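Uncharacterized protein (Bacteroides eggerthii, PDB 4L3R) is of unknown function, belonging to the DUF4847 family, and packs in the crystal as a two-fold symmetric pair of chains. Local coordinates at the interface of chains A and B. Numbering follows the deposited sequence. Chains: chain A/B, Uncharacterized protein.

The interface of chains A and B. Residues chain A 6-7, 10, 59, 68, 84-88; chain B 60-61, 64-66.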
loop_
_atom_site.group_PDB
_atom_site.type_symbol
_atom_site.label_atom_id
_atom_site.label_comp_id
_atom_site.label_asym_id
_atom_site.label_seq_id
_atom_site.Cartn_x
_atom_site.Cartn_y
_atom_site.Cartn_z
ATOM N N VAL A 6 10.719 0.705 -5.344
ATOM C CA VAL A 6 9.932 -0.404 -4.790
ATOM C C VAL A 6 8.435 -0.167 -4.962
ATOM O O VAL A 6 7.744 -1.075 -5.407
ATOM C CB VAL A 6 10.272 -0.662 -3.292
ATOM C CG1 VAL A 6 9.273 -1.620 -2.633
ATOM C CG2 VAL A 6 11.682 -1.213 -3.151
HETATM N N MSE A 7 7.944 1.039 -4.624
HETATM C CA MSE A 7 6.502 1.290 -4.694
HETATM C C MSE A 7 5.977 1.322 -6.141
HETATM O O MSE A 7 4.768 1.171 -6.320
HETATM C CB MSE A 7 6.097 2.558 -3.906
HETATM C CG MSE A 7 5.291 2.235 -2.628
HETATM SE SE MSE A 7 5.967 0.724 -1.527
HETATM C CE MSE A 7 7.658 1.408 -1.194
ATOM N N PHE A 10 4.135 -1.931 -6.948
ATOM C CA PHE A 10 2.771 -1.938 -6.402
ATOM C C PHE A 10 1.806 -0.983 -7.154
ATOM O O PHE A 10 0.602 -1.036 -6.905
ATOM C CB PHE A 10 2.805 -1.478 -4.914
ATOM C CG PHE A 10 3.481 -2.409 -3.930
ATOM C CD1 PHE A 10 4.867 -2.541 -3.907
ATOM C CD2 PHE A 10 2.746 -3.059 -2.944
ATOM C CE1 PHE A 10 5.492 -3.357 -2.965
ATOM C CE2 PHE A 10 3.372 -3.874 -2.004
ATOM C CZ PHE A 10 4.735 -4.039 -2.036
ATOM N N CYS A 59 -1.219 -3.659 -0.985
ATOM C CA CYS A 59 -1.240 -3.263 0.422
ATOM C C CYS A 59 -2.562 -3.737 0.993
ATOM O O CYS A 59 -3.576 -3.678 0.302
ATOM C CB CYS A 59 -1.028 -1.765 0.596
ATOM S SG CYS A 59 0.722 -1.276 0.591
ATOM N N GLY A 68 2.403 -4.372 3.171
ATOM C CA GLY A 68 2.596 -4.743 1.775
ATOM C C GLY A 68 2.721 -6.252 1.705
ATOM O O GLY A 68 3.450 -6.842 2.507
ATOM N N LEU A 84 5.619 -10.452 2.871
ATOM C CA LEU A 84 6.654 -9.924 1.992
ATOM C C LEU A 84 7.712 -9.133 2.754
ATOM O O LEU A 84 7.389 -8.294 3.593
ATOM C CB LEU A 84 6.001 -9.013 0.935
ATOM C CG LEU A 84 6.945 -8.245 -0.013
ATOM C CD1 LEU A 84 7.672 -9.189 -0.946
ATOM C CD2 LEU A 84 6.191 -7.182 -0.773
ATOM N N LYS A 85 8.979 -9.388 2.412
ATOM C CA LYS A 85 10.156 -8.635 2.851
ATOM C C LYS A 85 10.776 -8.147 1.559
ATOM O O LYS A 85 10.942 -8.950 0.639
ATOM C CB LYS A 85 11.141 -9.491 3.676
ATOM C CG LYS A 85 10.534 -10.171 4.901
ATOM C CD LYS A 85 10.607 -9.326 6.156
ATOM C CE LYS A 85 11.989 -9.307 6.775
ATOM N NZ LYS A 85 11.932 -8.938 8.203
ATOM N N ILE A 86 11.003 -6.850 1.427
ATOM C CA ILE A 86 11.583 -6.320 0.200
ATOM C C ILE A 86 12.453 -5.134 0.572
ATOM O O ILE A 86 12.101 -4.373 1.471
ATOM C CB ILE A 86 10.482 -5.987 -0.845
ATOM C CG1 ILE A 86 11.103 -5.605 -2.200
ATOM C CG2 ILE A 86 9.539 -4.896 -0.336
ATOM C CD1 ILE A 86 10.146 -5.640 -3.334
ATOM N N ASP A 87 13.624 -5.032 -0.048
ATOM C CA ASP A 87 14.575 -3.967 0.246
ATOM C C ASP A 87 15.006 -3.322 -1.062
ATOM O O ASP A 87 15.700 -3.949 -1.856
ATOM C CB ASP A 87 15.769 -4.535 1.020
ATOM C CG ASP A 87 16.547 -3.494 1.795
ATOM O OD1 ASP A 87 16.849 -2.427 1.219
ATOM O OD2 ASP A 87 16.913 -3.774 2.957
ATOM N N GLY A 88 14.556 -2.093 -1.287
ATOM C CA GLY A 88 14.878 -1.331 -2.485
ATOM C C GLY A 88 16.341 -0.982 -2.651
ATOM O O GLY A 88 16.795 -0.815 -3.785
ATOM N N ALA B 60 5.005 2.527 2.263
ATOM C CA ALA B 60 6.426 2.826 2.107
ATOM C C ALA B 60 7.289 1.685 2.598
ATOM O O ALA B 60 6.888 0.968 3.511
ATOM C CB ALA B 60 6.761 4.091 2.888
ATOM N N ASP B 61 8.504 1.569 2.040
ATOM C CA ASP B 61 9.457 0.523 2.402
ATOM C C ASP B 61 10.264 0.980 3.635
ATOM O O ASP B 61 11.299 1.634 3.504
ATOM C CB ASP B 61 10.370 0.181 1.205
ATOM C CG ASP B 61 11.303 -0.986 1.423
ATOM O OD1 ASP B 61 11.061 -1.772 2.360
ATOM O OD2 ASP B 61 12.260 -1.129 0.642
ATOM N N GLY B 64 13.170 -2.670 5.549
ATOM C CA GLY B 64 13.111 -3.860 4.702
ATOM C C GLY B 64 11.745 -4.520 4.573
ATOM O O GLY B 64 11.662 -5.717 4.305
ATOM N N GLU B 65 10.665 -3.761 4.759
ATOM C CA GLU B 65 9.306 -4.283 4.626
ATOM C C GLU B 65 8.370 -3.122 4.333
ATOM O O GLU B 65 8.632 -2.015 4.784
ATOM C CB GLU B 65 8.879 -5.075 5.881
ATOM C CG GLU B 65 8.481 -4.229 7.080
ATOM C CD GLU B 65 8.359 -4.968 8.399
ATOM O OE1 GLU B 65 9.144 -5.916 8.637
ATOM O OE2 GLU B 65 7.508 -4.557 9.221
ATOM N N VAL B 66 7.310 -3.360 3.556
ATOM C CA VAL B 66 6.370 -2.315 3.160
ATOM C C VAL B 66 5.263 -2.189 4.214
ATOM O O VAL B 66 4.615 -3.181 4.552
ATOM C CB VAL B 66 5.818 -2.579 1.735
ATOM C CG1 VAL B 66 4.710 -1.589 1.363
ATOM C CG2 VAL B 66 6.947 -2.528 0.712
HETATM O O HOH W 1 6.035 -5.905 3.275
#
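The turn of chain B joining strands 54-61 and 66-73 passes through B:Gly64 at positive phi into extended B:Glu65 and B:Val66, lying against strand 82-87 of chain A, with A:Gly88 just past its end, and against A:Gly68 of strand 65-73. A:Gly68 N gives a nearly straight bond to B:Val66 O (2.9 Å, 170° at H), meeting it from above the carbonyl plane. A:Ile86 N reaches B:Gly64 O by a more bent bond of 3.2 Å. Between them a water is held by the carbonyls of A:Leu84 and A:Gly68 and by B:Val66 N, bridging two strands of chain A to chain B. B:Val66 is the apolar plug: CG1, anti to its backbone N (chi1 173°), faces A:Gly68 CA and A:Met7 SE, while CG2 lies beside A:Ile86 CG2 (3.7 Å) and meets A:Phe10 CZ tip to tip. Selenomethionine A:Met7, bent at chi2 and chi3, sets its CE methyl against the backbone of B:Ala60 and B:Asp61. B:Asp61 extends its carboxylate, CG anti to N (chi1 -174°), to the end of strand 82-87. There A:Gly88 N bonds to B:Asp61 OD2 nearly along its C-O axis (3.2 Å). An alanine here would lose this bond and would probably loosen the grip of the turn on the strand end. B:Asp61 OD1 sits 2.9 Å from A:Ile86 O; two acceptors so close would repel unless the carboxylate carries a proton, which might be favoured here. At the rim, A:Lys85 and B:Glu65 run side by side, NZ stopping 4.1 Å from OE1. Any two-fold dimer in solution remains an inference from this packing. A:Val6, crossing B:Asp61 at about a right angle, brings its CG2 methyl 3.8 Å from B:Asp61 OD2.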